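Local coordinates for protein membrane-anchored mycosin mycp1 (Mycobacterium thermoresistibile, PDB 4HVL) that probably acts as a subtilisin-like serine endopeptidase, a membrane-anchored mycosin that is an essential component of the type VII (ESX-1) secretion system, at residues A[83-87]-A[164-168]; A[95-99]-A[132-137]. One frame throughout, in Å; residues are numbered along the deposited sequence.

Contact 1 of 2, residues A[83-87]-A[164-168]. With ZN (zinc ion), chain C.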
# COMPACT_ATOMS: atom_id res chain seq x y z
N PRO A 83 11.29 -3.23 14.02
CA PRO A 83 12.13 -3.43 12.86
C PRO A 83 11.65 -4.60 11.98
O PRO A 83 11.44 -5.70 12.47
CB PRO A 83 13.53 -3.73 13.45
CG PRO A 83 13.42 -3.60 14.95
CD PRO A 83 12.02 -3.21 15.31
N GLY A 84 11.45 -4.34 10.70
CA GLY A 84 11.11 -5.40 9.75
C GLY A 84 12.15 -5.60 8.66
O GLY A 84 12.00 -6.45 7.81
N GLY A 85 13.22 -4.80 8.70
CA GLY A 85 14.26 -4.87 7.68
C GLY A 85 14.30 -3.70 6.71
O GLY A 85 13.32 -2.95 6.53
N ASP A 86 15.47 -3.56 6.08
CA ASP A 86 15.77 -2.48 5.15
C ASP A 86 16.23 -3.06 3.83
O ASP A 86 17.16 -3.88 3.79
CB ASP A 86 16.87 -1.61 5.76
CG ASP A 86 16.86 -0.19 5.26
OD1 ASP A 86 16.53 0.07 4.09
OD2 ASP A 86 17.24 0.70 6.05
N PHE A 87 15.58 -2.63 2.76
CA PHE A 87 15.91 -3.05 1.40
C PHE A 87 16.43 -1.87 0.57
O PHE A 87 16.55 -1.98 -0.63
CB PHE A 87 14.68 -3.71 0.78
CG PHE A 87 14.26 -4.96 1.51
CD1 PHE A 87 13.67 -4.88 2.75
CD2 PHE A 87 14.50 -6.20 0.97
CE1 PHE A 87 13.32 -6.02 3.44
CE2 PHE A 87 14.14 -7.36 1.66
CZ PHE A 87 13.55 -7.26 2.89
N ARG A 164 11.87 -10.19 -2.42
CA ARG A 164 12.50 -10.64 -1.17
C ARG A 164 11.83 -10.03 0.07
O ARG A 164 11.70 -10.69 1.12
CB ARG A 164 14.00 -10.32 -1.16
CG ARG A 164 14.81 -11.12 -2.18
CD ARG A 164 16.32 -10.91 -2.04
NE ARG A 164 16.77 -9.67 -2.69
CZ ARG A 164 17.07 -8.52 -2.07
NH1 ARG A 164 16.97 -8.38 -0.76
NH2 ARG A 164 17.47 -7.49 -2.80
N ALA A 165 11.43 -8.77 -0.02
CA ALA A 165 10.78 -8.11 1.10
C ALA A 165 9.45 -8.77 1.45
O ALA A 165 9.07 -8.82 2.64
CB ALA A 165 10.58 -6.62 0.81
N ILE A 166 8.74 -9.28 0.45
CA ILE A 166 7.46 -9.95 0.69
C ILE A 166 7.73 -11.29 1.38
O ILE A 166 7.06 -11.62 2.37
CB ILE A 166 6.65 -10.12 -0.62
CG1 ILE A 166 6.20 -8.75 -1.15
CG2 ILE A 166 5.42 -10.97 -0.40
CD1 ILE A 166 5.82 -8.74 -2.62
N VAL A 167 8.75 -12.03 0.90
CA VAL A 167 9.16 -13.29 1.56
C VAL A 167 9.51 -13.01 3.03
O VAL A 167 8.99 -13.66 3.96
CB VAL A 167 10.34 -13.99 0.83
CG1 VAL A 167 10.88 -15.16 1.63
CG2 VAL A 167 9.87 -14.51 -0.53
N HIS A 168 10.40 -12.04 3.23
CA HIS A 168 10.83 -11.67 4.56
C HIS A 168 9.65 -11.21 5.46
O HIS A 168 9.54 -11.65 6.61
CB HIS A 168 11.91 -10.60 4.45
CG HIS A 168 12.40 -10.08 5.76
ND1 HIS A 168 13.23 -10.78 6.59
CD2 HIS A 168 12.20 -8.88 6.36
CE1 HIS A 168 13.52 -10.06 7.66
NE2 HIS A 168 12.91 -8.89 7.54
ZN ZN C . 14.06 -12.75 6.53

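Contact 2 of 2, residues A[95-99]-A[132-137]. With ZN (zinc ion), chain B.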
# COMPACT_ATOMS: atom_id res chain seq x y z
N MET A 95 13.59 1.06 10.61
CA MET A 95 13.17 2.02 11.63
C MET A 95 13.73 3.42 11.41
O MET A 95 13.87 4.19 12.36
CB MET A 95 13.57 1.52 13.02
CG MET A 95 12.86 0.26 13.48
SD MET A 95 11.06 0.34 13.41
CE MET A 95 10.70 1.73 14.48
N SER A 96 14.00 3.74 10.15
CA SER A 96 14.39 5.08 9.74
C SER A 96 13.58 5.50 8.52
O SER A 96 13.69 4.88 7.45
CB SER A 96 15.88 5.10 9.40
OG SER A 96 16.29 6.43 9.10
N ASP A 97 12.75 6.52 8.69
CA ASP A 97 11.95 7.08 7.60
C ASP A 97 12.64 8.37 7.18
O ASP A 97 12.69 9.30 7.97
CB ASP A 97 10.52 7.38 8.06
CG ASP A 97 9.65 7.87 6.95
OD1 ASP A 97 10.12 7.87 5.77
OD2 ASP A 97 8.46 8.19 7.25
N CYS A 98 13.14 8.41 5.95
CA CYS A 98 13.80 9.60 5.42
C CYS A 98 12.85 10.37 4.47
O CYS A 98 13.21 11.42 3.97
CB CYS A 98 15.09 9.17 4.69
SG CYS A 98 16.38 10.42 4.50
N ASP A 99 11.62 9.88 4.29
CA ASP A 99 10.73 10.39 3.24
C ASP A 99 9.43 10.97 3.78
O ASP A 99 8.56 11.31 3.01
CB ASP A 99 10.38 9.26 2.27
CG ASP A 99 11.59 8.76 1.50
OD1 ASP A 99 12.57 8.30 2.11
OD2 ASP A 99 11.55 8.85 0.27
N ARG A 132 11.59 -1.11 5.04
CA ARG A 132 11.88 -0.05 4.11
C ARG A 132 12.28 -0.68 2.76
O ARG A 132 13.29 -1.37 2.66
CB ARG A 132 12.95 0.92 4.61
CG ARG A 132 13.34 1.93 3.52
CD ARG A 132 13.99 3.18 4.04
NE ARG A 132 15.34 2.91 4.55
CZ ARG A 132 16.20 3.85 4.91
NH1 ARG A 132 15.87 5.12 4.82
NH2 ARG A 132 17.38 3.50 5.39
N HIS A 133 11.47 -0.40 1.75
CA HIS A 133 11.74 -0.84 0.39
C HIS A 133 12.07 0.33 -0.57
O HIS A 133 12.78 0.11 -1.56
CB HIS A 133 10.58 -1.66 -0.16
CG HIS A 133 10.75 -2.03 -1.60
ND1 HIS A 133 10.19 -1.31 -2.62
CD2 HIS A 133 11.54 -2.97 -2.18
CE1 HIS A 133 10.58 -1.81 -3.78
NE2 HIS A 133 11.39 -2.82 -3.54
N THR A 134 11.60 1.55 -0.28
CA THR A 134 11.82 2.72 -1.14
C THR A 134 12.29 3.92 -0.35
O THR A 134 11.89 4.09 0.79
CB THR A 134 10.52 3.12 -1.88
OG1 THR A 134 10.27 2.18 -2.92
CG2 THR A 134 10.61 4.48 -2.55
N SER A 135 13.14 4.75 -0.98
CA SER A 135 13.40 6.13 -0.52
C SER A 135 13.88 7.03 -1.64
O SER A 135 14.88 6.72 -2.30
CB SER A 135 14.45 6.19 0.59
OG SER A 135 14.78 7.56 0.88
N ALA A 136 13.21 8.18 -1.78
CA ALA A 136 13.65 9.22 -2.68
C ALA A 136 14.96 9.91 -2.24
O ALA A 136 15.53 10.68 -2.99
CB ALA A 136 12.53 10.26 -2.84
N ALA A 137 15.43 9.65 -1.02
CA ALA A 137 16.66 10.26 -0.51
C ALA A 137 17.94 9.52 -0.93
O ALA A 137 19.05 10.03 -0.75
CB ALA A 137 16.60 10.35 1.01
ZN ZN B . 9.02 0.48 -2.72
O HOH W 1 17.22 6.70 6.70
O HOH W 2 13.14 6.49 3.97

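Contact 1 of 2, residues A[83-87]-A[164-168]
Apolar packing centres on Phe87, whose ring lies flat against the start of 164-168. The methyl of Ala165 sits over the middle of one ring face, CB 3.6 Å from the centroid and 9° off the normal, a CH-pi contact. The small side chain of Ala165 allows a close approach of the helix backbone, its CA 3.4 Å from CZ of Phe87. With CG of Phe87 anti to its own carbonyl carbon (chi1 -63°), the ring is laid over Ala165, and CB of His168 meets the ring edge. The two aromatic rings sit obliquely, planes at 59°.

Charged and polar groups lie about the ring. Arg164 bends at chi3, bringing NH1 3.7 Å from CD2 of Phe87 at a slant; carbonyls of Glu16 and Gly18 accept two bonds that hold NH1. NE2 of His168 gives a weak, bent bond to O of Gly84, whose position is less certain. Gly85 has a positive phi, a conformation that glycine adopts readily, and its CA lies 4.2 Å from NE2 of His168.

Metal binding uses the remaining imidazole nitrogen: ND1 of His168 binds a zinc ion at 2.1 Å, with Asp15 as a further ligand. The outermost strand of the parallel sheet, 82-86, and the residue after it thus pack against helix 154-171, in the layered alpha/beta arrangement of the subtilisin fold.

Contact 2 of 2, residues A[95-99]-A[132-137]
Asp99 faces Ser135 and Ala136 with both carboxylate oxygens, each accepting through its syn lone pair. OG of Ser135 donates to OD1 of Asp99 at 2.6 Å, while the backbone N of Ala136 donates to OD2 at 2.7 Å, so the two bonds fix the rotation of the carboxylate. A carboxylate suits this place because its two acceptors match that hydroxyl and that N-H; its CG is anti to the carbonyl carbon (chi1 -65°). Ser135 OG also accepts from Ala137 N at 2.9 Å, forming an ST turn; an Asx turn, Asp97 OD1 to Asp99 N, shapes the other loop. These loops follow strands 82-86 and 127-132 of the subtilisin fold, and 95-99 leads toward His101, the predicted charge-relay histidine.

Arg132, its chain bent at chi3, lays one guanidinium face against Ser96 O, which stands toward the rim of that face, badly angled for a hydrogen bond. Instead one water joins NH1 to Ser96 OG, and another, in the guanidinium plane, links NH1 to Cys98 N and Asp99 OD1. NH2 forms a salt bridge with Asp86. ND1 of His133 and OG1 of Thr134 bind a zinc ion, each at 2.1 Å, together with Glu181. SG of Cys98, disulfide-bonded to Cys29, rests 3.5 Å from CB of Ala137.

Following the chain from the N terminus, edge strand 82-86 supplies the first side of contact 1, and the loop after it supplies 95-99. The chain then passes through helix 102-110 and returns by strand 127-132 to 132-137, where contact 2 closes the smaller loop. Only after this does helix 154-171 complete contact 1, so contact 2 is nested inside the larger loop. Strands 82-86 and 127-132 are parallel neighbours, and there the contacts meet: Phe87 N lies 2.6 Å from Arg132 O, a probable hydrogen bond. Contact 1 thus joins sheet edge to helix, whereas contact 2 joins the loops following those two strands.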